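Local coordinates for protein B-agarase (Saccharophagus degradans, PDB 4BQ2) that hydrolyses beta-1,4 linkages of agarose, probably from chain ends, as a family 50 exo-beta-agarase of a marine bacterium, at residues Ser71-Ile76 with Arg188-Pro193; Leu88-Gln93 with Ala167-Ser172; Val97-Ile102 with Trp154-Lys159. One frame throughout, in Å; residues are numbered along the deposited sequence.

Contact 1: Ser71-Ile76 with Arg188-Pro193; sequences SLYFDI and RIQPNP
Arg188 lies across Tyr73 and reaches on to Asp75, so that one long side chain touches two residues of strand 70-79. Its CB rises on the sheet face shared by Ser71, Tyr73 and Gln190. CG is set between the backbone N and the carbonyl carbon (chi1 69°) and meets Tyr73 CB at 3.6 Å. A bend at chi2 then carries CD and NE over the same methylene, and Tyr73 CB sits above the centre of the guanidinium group. At the tip the two terminal nitrogens part company. Arg188 NH2 comes to 3.4 Å from Tyr73 CD2. Arg188 NH1 forms a salt bridge with Asp75 OD1 at 2.8 Å. That bond lies near the guanidinium plane but meets the carboxylate oxygen from above its own plane. Arg188 NE points back to Gln190 OE1, 2.7 Å away in a nearly straight bond (171°), which, with the bond to Asp75, would fix the rotation of the guanidinium group.

Beneath these side chains runs an antiparallel ladder within the beta-rich domain assigned to the agarase CBM-like family. Ser71 with Gln190 and Tyr73 with Arg188 are its hydrogen-bonded pairs; between them the non-hydrogen-bonded pair Leu72 and Ile189 packs apolar side chains on the other face.

Gln190, gripped through OE1, lays its amide over one face of the Tyr73 ring, the planes 17° apart and Gln190 NE2 3.5 Å from Tyr73 CZ. A water bridges Tyr73 OH, Gln190 NE2 and Pro191 O. Tyr113 of strand 110-115 also meets the Tyr73 ring, and Ser111 OG hydrogen-bonds both Asp75 OD1 and Arg188 NH2. Where strand 180-191 gives way to loop, Ser71 OG donates to Asn192 OD1 at 2.7 Å, and Asn192 ND2 bonds Ser69 OG.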
loop_
_atom_site.group_PDB
_atom_site.type_symbol
_atom_site.label_atom_id
_atom_site.label_comp_id
_atom_site.label_asym_id
_atom_site.label_seq_id
_atom_site.Cartn_x
_atom_site.Cartn_y
_atom_site.Cartn_z
ATOM N N SER A 71 25.255 -10.379 -8.653
ATOM C CA SER A 71 24.323 -10.273 -7.536
ATOM C C SER A 71 25.055 -10.558 -6.235
ATOM O O SER A 71 26.006 -11.310 -6.198
ATOM C CB SER A 71 23.156 -11.283 -7.682
ATOM O OG SER A 71 22.389 -10.997 -8.833
ATOM N N LEU A 72 24.554 -9.949 -5.169
ATOM C CA LEU A 72 24.941 -10.211 -3.820
ATOM C C LEU A 72 24.074 -11.346 -3.260
ATOM O O LEU A 72 22.831 -11.281 -3.316
ATOM C CB LEU A 72 24.643 -8.945 -3.012
ATOM C CG LEU A 72 25.115 -8.778 -1.590
ATOM C CD1 LEU A 72 26.646 -8.838 -1.563
ATOM C CD2 LEU A 72 24.597 -7.420 -1.070
ATOM N N TYR A 73 24.735 -12.347 -2.691
ATOM C CA TYR A 73 24.078 -13.543 -2.161
ATOM C C TYR A 73 24.227 -13.671 -0.666
ATOM O O TYR A 73 25.288 -13.352 -0.141
ATOM C CB TYR A 73 24.739 -14.769 -2.790
ATOM C CG TYR A 73 24.219 -15.094 -4.145
ATOM C CD1 TYR A 73 24.569 -14.323 -5.249
ATOM C CD2 TYR A 73 23.360 -16.175 -4.339
ATOM C CE1 TYR A 73 24.094 -14.613 -6.509
ATOM C CE2 TYR A 73 22.880 -16.474 -5.611
ATOM C CZ TYR A 73 23.259 -15.697 -6.683
ATOM O OH TYR A 73 22.806 -15.981 -7.951
ATOM N N PHE A 74 23.188 -14.185 0.003
ATOM C CA PHE A 74 23.237 -14.522 1.438
ATOM C C PHE A 74 22.538 -15.855 1.623
ATOM O O PHE A 74 21.496 -16.086 0.979
ATOM C CB PHE A 74 22.429 -13.521 2.295
ATOM C CG PHE A 74 22.742 -12.075 2.059
ATOM C CD1 PHE A 74 22.233 -11.401 0.960
ATOM C CD2 PHE A 74 23.446 -11.356 3.018
ATOM C CE1 PHE A 74 22.500 -10.048 0.759
ATOM C CE2 PHE A 74 23.740 -10.002 2.827
ATOM C CZ PHE A 74 23.252 -9.352 1.711
ATOM N N ASP A 75 23.092 -16.727 2.473
ATOM C CA ASP A 75 22.364 -17.925 2.925
ATOM C C ASP A 75 21.713 -17.531 4.246
ATOM O O ASP A 75 22.378 -16.989 5.123
ATOM C CB ASP A 75 23.299 -19.133 3.146
ATOM C CG ASP A 75 23.979 -19.624 1.863
ATOM O OD1 ASP A 75 23.669 -19.128 0.755
ATOM O OD2 ASP A 75 24.898 -20.471 2.000
ATOM N N ILE A 76 20.406 -17.714 4.368
ATOM C CA ILE A 76 19.679 -17.242 5.562
ATOM C C ILE A 76 18.611 -18.245 5.951
ATOM O O ILE A 76 18.006 -18.900 5.067
ATOM C CB ILE A 76 18.998 -15.850 5.322
ATOM C CG1 ILE A 76 19.874 -14.933 4.450
ATOM C CG2 ILE A 76 18.625 -15.157 6.645
ATOM C CD1 ILE A 76 19.216 -13.590 4.110
ATOM N N ARG A 188 28.281 -13.277 -0.188
ATOM C CA ARG A 188 29.192 -13.333 -1.331
ATOM C C ARG A 188 28.624 -12.609 -2.541
ATOM O O ARG A 188 27.413 -12.322 -2.573
ATOM C CB ARG A 188 29.466 -14.811 -1.675
ATOM C CG ARG A 188 28.245 -15.528 -2.261
ATOM C CD ARG A 188 28.179 -16.988 -1.896
ATOM N NE ARG A 188 27.058 -17.664 -2.567
ATOM C CZ ARG A 188 25.927 -18.037 -1.964
ATOM N NH1 ARG A 188 25.711 -17.770 -0.662
ATOM N NH2 ARG A 188 25.000 -18.659 -2.682
ATOM N N ILE A 189 29.480 -12.333 -3.531
ATOM C CA ILE A 189 29.067 -11.864 -4.853
ATOM C C ILE A 189 29.311 -12.946 -5.905
ATOM O O ILE A 189 30.380 -13.548 -5.944
ATOM C CB ILE A 189 29.796 -10.585 -5.301
ATOM C CG1 ILE A 189 29.448 -9.427 -4.379
ATOM C CG2 ILE A 189 29.379 -10.190 -6.717
ATOM C CD1 ILE A 189 30.477 -8.332 -4.443
ATOM N N GLN A 190 28.290 -13.197 -6.734
ATOM C CA GLN A 190 28.370 -14.166 -7.835
ATOM C C GLN A 190 27.985 -13.438 -9.124
ATOM O O GLN A 190 26.995 -12.708 -9.128
ATOM C CB GLN A 190 27.413 -15.353 -7.589
ATOM C CG GLN A 190 27.899 -16.317 -6.507
ATOM C CD GLN A 190 26.976 -17.472 -6.242
ATOM O OE1 GLN A 190 27.059 -18.098 -5.184
ATOM N NE2 GLN A 190 26.079 -17.770 -7.189
ATOM N N PRO A 191 28.749 -13.638 -10.226
ATOM C CA PRO A 191 28.288 -13.081 -11.496
ATOM C C PRO A 191 26.956 -13.736 -11.840
ATOM O O PRO A 191 26.692 -14.864 -11.391
ATOM C CB PRO A 191 29.382 -13.488 -12.503
ATOM C CG PRO A 191 30.117 -14.616 -11.865
ATOM C CD PRO A 191 29.968 -14.463 -10.375
ATOM N N ASN A 192 26.111 -13.024 -12.572
ATOM C CA ASN A 192 24.826 -13.567 -12.930
ATOM C C ASN A 192 24.958 -14.647 -13.998
ATOM O O ASN A 192 25.756 -14.499 -14.914
ATOM C CB ASN A 192 23.929 -12.480 -13.472
ATOM C CG ASN A 192 23.586 -11.436 -12.421
ATOM O OD1 ASN A 192 23.542 -11.735 -11.218
ATOM N ND2 ASN A 192 23.345 -10.212 -12.870
ATOM N N PRO A 193 24.146 -15.722 -13.888
ATOM C CA PRO A 193 23.928 -16.607 -15.018
ATOM C C PRO A 193 23.482 -15.786 -16.228
ATOM O O PRO A 193 23.142 -14.597 -16.080
ATOM C CB PRO A 193 22.775 -17.500 -14.553
ATOM C CG PRO A 193 22.876 -17.517 -13.063
ATOM C CD PRO A 193 23.435 -16.169 -12.673
HETATM O O HOH W 1 24.968 -16.449 -9.739
#

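Contact 2: Leu88-Gln93 with Ala167-Ser172; sequences LDVTDQ and AKISLS
Leu88 and Leu171 face each other as a non-hydrogen-bonded pair, Leu88 CD1 3.9 Å from Leu171 CD2. Leu88 CG stands anti to the backbone N (chi1 165°), and this torsion and chi2 together bring CD1 close to the partner strand; there Leu88 CD1 also meets Ile169 CG2 at 3.9 Å. Val90 and Ile169, the next pair on this apolar face, touch more loosely.

The other face is polar. Asp89 and Ser170 form a hydrogen-bonded pair whose side chains approach no closer than CB to CB at 4.2 Å, and Thr91 and Lys168, the next hydrogen-bonded pair, stand in the same relation. A water bridges the side chains of Ser170, Ser172 and Asp89, lying 2.7 Å from Ser170 OG and 2.8 Å from Ser172 OG.

Around this first shell lie further strands of the domain. Phe74 of strand 70-79 packs on Leu88, Ile169 and Leu171, so the apolar side is buried against another strand. On the polar side Asp89 OD1 accepts a hydrogen bond from Thr99 OG1 of strand 97-104, and Ser172 OG is bonded to Gln174 NE2.

At the far end the ladder changes step. Thr91 O accepts from two successive amides, Ala167 N at 2.9 Å and Lys168 N at 3.2 Å, the first lying in the carbonyl plane and the second tilted from it. Ala167 and Lys168 together thus oppose Thr91, the signature of a classic beta bulge in an antiparallel strand pair.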
loop_
_atom_site.group_PDB
_atom_site.type_symbol
_atom_site.label_atom_id
_atom_site.label_comp_id
_atom_site.label_asym_id
_atom_site.label_seq_id
_atom_site.Cartn_x
_atom_site.Cartn_y
_atom_site.Cartn_z
ATOM N N LEU A 88 16.556 -5.474 2.930
ATOM C CA LEU A 88 17.936 -5.348 2.536
ATOM C C LEU A 88 18.075 -3.959 1.905
ATOM O O LEU A 88 17.429 -3.686 0.895
ATOM C CB LEU A 88 18.317 -6.462 1.539
ATOM C CG LEU A 88 19.638 -6.187 0.808
ATOM C CD1 LEU A 88 20.815 -6.409 1.759
ATOM C CD2 LEU A 88 19.764 -7.044 -0.476
ATOM N N ASP A 89 18.871 -3.098 2.540
ATOM C CA ASP A 89 19.153 -1.767 2.019
ATOM C C ASP A 89 20.634 -1.722 1.729
ATOM O O ASP A 89 21.446 -2.046 2.586
ATOM C CB ASP A 89 18.826 -0.706 3.071
ATOM C CG ASP A 89 17.320 -0.569 3.314
ATOM O OD1 ASP A 89 16.673 0.137 2.522
ATOM O OD2 ASP A 89 16.803 -1.176 4.290
ATOM N N VAL A 90 20.972 -1.325 0.506
ATOM C CA VAL A 90 22.351 -1.257 0.080
ATOM C C VAL A 90 22.575 0.196 -0.325
ATOM O O VAL A 90 21.836 0.731 -1.146
ATOM C CB VAL A 90 22.620 -2.224 -1.098
ATOM C CG1 VAL A 90 24.057 -2.115 -1.578
ATOM C CG2 VAL A 90 22.324 -3.666 -0.681
ATOM N N THR A 91 23.564 0.835 0.310
ATOM C CA THR A 91 23.852 2.268 0.120
ATOM C C THR A 91 25.238 2.466 -0.510
ATOM O O THR A 91 26.202 1.798 -0.121
ATOM C CB THR A 91 23.740 3.024 1.465
ATOM O OG1 THR A 91 22.428 2.817 2.002
ATOM C CG2 THR A 91 23.925 4.534 1.286
ATOM N N ASP A 92 25.316 3.310 -1.536
ATOM C CA ASP A 92 26.598 3.585 -2.169
ATOM C C ASP A 92 27.222 4.862 -1.599
ATOM O O ASP A 92 26.621 5.561 -0.782
ATOM C CB ASP A 92 26.531 3.555 -3.711
ATOM C CG ASP A 92 25.781 4.735 -4.323
ATOM O OD1 ASP A 92 25.664 5.838 -3.717
ATOM O OD2 ASP A 92 25.299 4.563 -5.457
ATOM N N GLN A 93 28.442 5.145 -2.023
ATOM C CA GLN A 93 29.215 6.250 -1.462
ATOM C C GLN A 93 28.636 7.622 -1.727
ATOM O O GLN A 93 29.073 8.596 -1.116
ATOM C CB GLN A 93 30.646 6.203 -1.992
ATOM C CG GLN A 93 30.791 6.463 -3.471
ATOM C CD GLN A 93 32.193 6.136 -3.936
ATOM O OE1 GLN A 93 33.123 6.087 -3.128
ATOM N NE2 GLN A 93 32.344 5.846 -5.221
ATOM N N ALA A 167 28.994 1.381 0.278
ATOM C CA ALA A 167 29.363 1.876 1.604
ATOM C C ALA A 167 28.679 1.161 2.750
ATOM O O ALA A 167 29.187 1.152 3.869
ATOM C CB ALA A 167 29.111 3.386 1.710
ATOM N N LYS A 168 27.512 0.575 2.497
ATOM C CA LYS A 168 26.799 -0.019 3.593
ATOM C C LYS A 168 25.836 -1.081 3.093
ATOM O O LYS A 168 25.212 -0.910 2.047
ATOM C CB LYS A 168 26.046 1.056 4.353
ATOM C CG LYS A 168 25.266 0.551 5.546
ATOM C CD LYS A 168 24.324 1.625 6.053
ATOM C CE LYS A 168 24.781 2.161 7.368
ATOM N NZ LYS A 168 23.548 2.664 8.053
ATOM N N ILE A 169 25.759 -2.175 3.841
ATOM C CA ILE A 169 24.808 -3.236 3.542
ATOM C C ILE A 169 24.048 -3.532 4.822
ATOM O O ILE A 169 24.615 -3.975 5.825
ATOM C CB ILE A 169 25.491 -4.517 3.017
ATOM C CG1 ILE A 169 26.182 -4.226 1.686
ATOM C CG2 ILE A 169 24.471 -5.651 2.869
ATOM C CD1 ILE A 169 27.069 -5.357 1.216
ATOM N N SER A 170 22.745 -3.308 4.774
ATOM C CA SER A 170 21.933 -3.419 5.963
ATOM C C SER A 170 20.886 -4.519 5.803
ATOM O O SER A 170 20.264 -4.600 4.755
ATOM C CB SER A 170 21.232 -2.067 6.167
ATOM O OG SER A 170 20.255 -2.205 7.141
ATOM N N LEU A 171 20.751 -5.378 6.815
ATOM C CA LEU A 171 19.627 -6.306 6.936
ATOM C C LEU A 171 18.850 -5.967 8.201
ATOM O O LEU A 171 19.388 -6.035 9.294
ATOM C CB LEU A 171 20.096 -7.768 6.976
ATOM C CG LEU A 171 20.523 -8.392 5.634
ATOM C CD1 LEU A 171 21.179 -9.745 5.865
ATOM C CD2 LEU A 171 19.369 -8.545 4.653
ATOM N N SER A 172 17.578 -5.606 8.058
ATOM C CA SER A 172 16.811 -5.160 9.208
ATOM C C SER A 172 15.444 -5.814 9.323
ATOM O O SER A 172 14.831 -6.183 8.321
ATOM C CB SER A 172 16.633 -3.638 9.233
ATOM O OG SER A 172 16.049 -3.118 8.020
HETATM O O HOH W 2 17.859 -2.749 5.948
#

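Contact 3: Val97-Ile102 with Trp154-Lys159; sequences VFTRSI and WMWGVK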
loop_
_atom_site.group_PDB
_atom_site.type_symbol
_atom_site.label_atom_id
_atom_site.label_comp_id
_atom_site.label_asym_id
_atom_site.label_seq_id
_atom_site.Cartn_x
_atom_site.Cartn_y
_atom_site.Cartn_z
ATOM N N VAL A 97 20.518 4.610 -2.535
ATOM C CA VAL A 97 20.084 3.412 -1.782
ATOM C C VAL A 97 19.038 2.653 -2.577
ATOM O O VAL A 97 18.183 3.270 -3.248
ATOM C CB VAL A 97 19.354 3.725 -0.438
ATOM C CG1 VAL A 97 19.459 2.546 0.524
ATOM C CG2 VAL A 97 19.809 5.009 0.223
ATOM N N PHE A 98 19.061 1.325 -2.474
ATOM C CA PHE A 98 17.946 0.520 -2.968
ATOM C C PHE A 98 17.500 -0.384 -1.856
ATOM O O PHE A 98 18.304 -0.722 -0.972
ATOM C CB PHE A 98 18.258 -0.256 -4.280
ATOM C CG PHE A 98 19.115 -1.508 -4.111
ATOM C CD1 PHE A 98 18.642 -2.644 -3.416
ATOM C CD2 PHE A 98 20.364 -1.593 -4.714
ATOM C CE1 PHE A 98 19.427 -3.788 -3.283
ATOM C CE2 PHE A 98 21.144 -2.738 -4.608
ATOM C CZ PHE A 98 20.683 -3.831 -3.885
ATOM N N THR A 99 16.213 -0.748 -1.893
ATOM C CA THR A 99 15.614 -1.604 -0.864
ATOM C C THR A 99 14.986 -2.818 -1.540
ATOM O O THR A 99 14.150 -2.682 -2.442
ATOM C CB THR A 99 14.497 -0.853 -0.072
ATOM O OG1 THR A 99 15.025 0.347 0.500
ATOM C CG2 THR A 99 13.939 -1.721 1.063
ATOM N N ARG A 100 15.363 -4.002 -1.081
ATOM C CA ARG A 100 14.657 -5.221 -1.475
ATOM C C ARG A 100 14.255 -5.885 -0.189
ATOM O O ARG A 100 14.759 -5.549 0.866
ATOM C CB ARG A 100 15.554 -6.157 -2.308
ATOM C CG ARG A 100 15.924 -5.633 -3.688
ATOM C CD ARG A 100 16.450 -6.771 -4.593
ATOM N NE ARG A 100 16.761 -6.261 -5.932
ATOM C CZ ARG A 100 16.201 -6.668 -7.074
ATOM N NH1 ARG A 100 15.296 -7.648 -7.096
ATOM N NH2 ARG A 100 16.582 -6.090 -8.225
ATOM N N SER A 101 13.340 -6.835 -0.270
ATOM C CA SER A 101 12.884 -7.506 0.925
ATOM C C SER A 101 12.349 -8.874 0.555
ATOM O O SER A 101 11.943 -9.112 -0.625
ATOM C CB SER A 101 11.776 -6.665 1.621
ATOM O OG SER A 101 11.352 -7.326 2.810
ATOM N N ILE A 102 12.330 -9.774 1.540
ATOM C CA ILE A 102 11.781 -11.122 1.335
ATOM C C ILE A 102 11.479 -11.761 2.687
ATOM O O ILE A 102 11.982 -11.304 3.726
ATOM C CB ILE A 102 12.756 -12.001 0.487
ATOM C CG1 ILE A 102 12.062 -13.254 -0.034
ATOM C CG2 ILE A 102 14.017 -12.347 1.277
ATOM C CD1 ILE A 102 10.905 -12.932 -0.946
ATOM N N TRP A 154 11.966 -6.783 -5.374
ATOM C CA TRP A 154 12.148 -5.348 -5.502
ATOM C C TRP A 154 11.070 -4.599 -4.719
ATOM O O TRP A 154 9.885 -4.928 -4.833
ATOM C CB TRP A 154 12.071 -4.922 -6.971
ATOM C CG TRP A 154 12.291 -3.455 -7.125
ATOM C CD1 TRP A 154 11.360 -2.511 -7.455
ATOM C CD2 TRP A 154 13.526 -2.762 -6.943
ATOM N NE1 TRP A 154 11.935 -1.256 -7.464
ATOM C CE2 TRP A 154 13.269 -1.390 -7.157
ATOM C CE3 TRP A 154 14.837 -3.171 -6.614
ATOM C CZ2 TRP A 154 14.281 -0.412 -7.089
ATOM C CZ3 TRP A 154 15.854 -2.187 -6.531
ATOM C CH2 TRP A 154 15.561 -0.825 -6.764
ATOM N N MET A 155 11.494 -3.579 -3.963
ATOM C CA MET A 155 10.603 -2.715 -3.199
ATOM C C MET A 155 10.633 -1.285 -3.744
ATOM O O MET A 155 9.613 -0.768 -4.269
ATOM C CB MET A 155 10.951 -2.770 -1.694
ATOM C CG MET A 155 10.866 -4.178 -1.106
ATOM S SD MET A 155 9.187 -4.859 -1.083
ATOM C CE MET A 155 8.596 -4.122 0.444
ATOM N N TRP A 156 11.785 -0.629 -3.640
ATOM C CA TRP A 156 11.918 0.754 -4.142
ATOM C C TRP A 156 13.372 1.175 -4.094
ATOM O O TRP A 156 14.204 0.494 -3.477
ATOM C CB TRP A 156 11.105 1.741 -3.270
ATOM C CG TRP A 156 11.233 1.458 -1.802
ATOM C CD1 TRP A 156 12.290 1.744 -0.985
ATOM C CD2 TRP A 156 10.263 0.800 -0.985
ATOM N NE1 TRP A 156 12.037 1.306 0.298
ATOM C CE2 TRP A 156 10.800 0.712 0.318
ATOM C CE3 TRP A 156 8.983 0.271 -1.233
ATOM C CZ2 TRP A 156 10.101 0.117 1.379
ATOM C CZ3 TRP A 156 8.292 -0.346 -0.174
ATOM C CH2 TRP A 156 8.853 -0.403 1.114
ATOM N N GLY A 157 13.661 2.326 -4.713
ATOM C CA GLY A 157 14.961 2.962 -4.572
ATOM C C GLY A 157 15.702 3.016 -5.901
ATOM O O GLY A 157 15.093 2.969 -6.992
ATOM N N VAL A 158 17.026 3.077 -5.816
ATOM C CA VAL A 158 17.850 3.277 -7.017
ATOM C C VAL A 158 18.248 1.929 -7.631
ATOM O O VAL A 158 18.853 1.094 -6.949
ATOM C CB VAL A 158 19.105 4.143 -6.717
ATOM C CG1 VAL A 158 19.991 4.227 -7.955
ATOM C CG2 VAL A 158 18.695 5.544 -6.277
ATOM N N LYS A 159 17.895 1.717 -8.896
ATOM C CA LYS A 159 18.195 0.439 -9.571
ATOM C C LYS A 159 19.684 0.223 -9.897
ATOM O O LYS A 159 20.183 -0.915 -9.890
ATOM C CB LYS A 159 17.369 0.286 -10.848
ATOM C CG LYS A 159 15.960 -0.285 -10.612
ATOM C CD LYS A 159 14.914 0.817 -10.428
ATOM C CE LYS A 159 13.483 0.241 -10.553
ATOM N NZ LYS A 159 12.470 1.346 -10.674
#
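Trp154, Thr99 and Arg100 bury the most surface here. The Trp154 indole crosses beneath strand 97-104 and meets two of its residues. Trp154 CH2 touches Phe98 CB obliquely at 3.7 Å, and Trp154 CE3 lies over one face of the Arg100 guanidinium, 3.7 Å from Arg100 NE. With the planes 70° apart, this is the indole edge set against the guanidinium face and not a parallel stack. Arg100 arrives by an extended chain from CG to NE, crossing Trp154 at about a right angle; its NH1 is hydrogen-bonded to Phe152 O, which would help to hold the group there.

Thr99 points to the opposite face of the sheet, where it runs alongside Trp156. CD1 and NE1 of the Trp156 indole lie obliquely beside it, Trp156 NE1 3.3 Å from Thr99 CB. With chi1 at 42°, Trp156 CG is placed between the backbone N and carbonyl carbon, and the ring folds back over Met155 CB. Thr99 OG1 has a firm partner beyond the pair, Asp89 OD1 of strand 84-92.

The backbone of Thr99 also marks a break in register. Thr99 N donates to Trp156 O at 2.8 Å, while Thr99 O receives Met155 N at 3.2 Å and, more weakly, Trp156 N. Met155 and Trp156 thus both face Thr99 in a classic beta bulge. The chain turns a corner at Trp156; beyond it Gly157 brings its CA to 3.5 Å from Val97 O, and Val158 N bonds Val97 O at 2.8 Å. Main-chain bonds at and beyond the bulge therefore fix the backbone, while the Arg100 charge, set face-on to an indole edge, is probably held more by the Phe152 carbonyl than by any cation-pi attraction.

How the contacts relate
Contacts 1 and 2 are antiparallel strand pairs of the CBM-like domain; in contact 3 a strand end and the turn after it lie along strand 97-104. They are nested along the chain, contact 3 inside contact 2 and contact 2 inside contact 1. Contacts 1 and 3 are largely buried, whereas contact 2 is only partly so. Contacts 1 and 2 meet through their apolar faces, Leu72 adding to this on Ile169. Contacts 2 and 3 are linked because strands 84-92 and 97-104 are neighbours. Charge pairing and an amide stack distinguish contact 1, towards the calcium-bearing side; contact 2 relies on aliphatic packing and a water, and contact 3, nearest the chain's centre, on indoles.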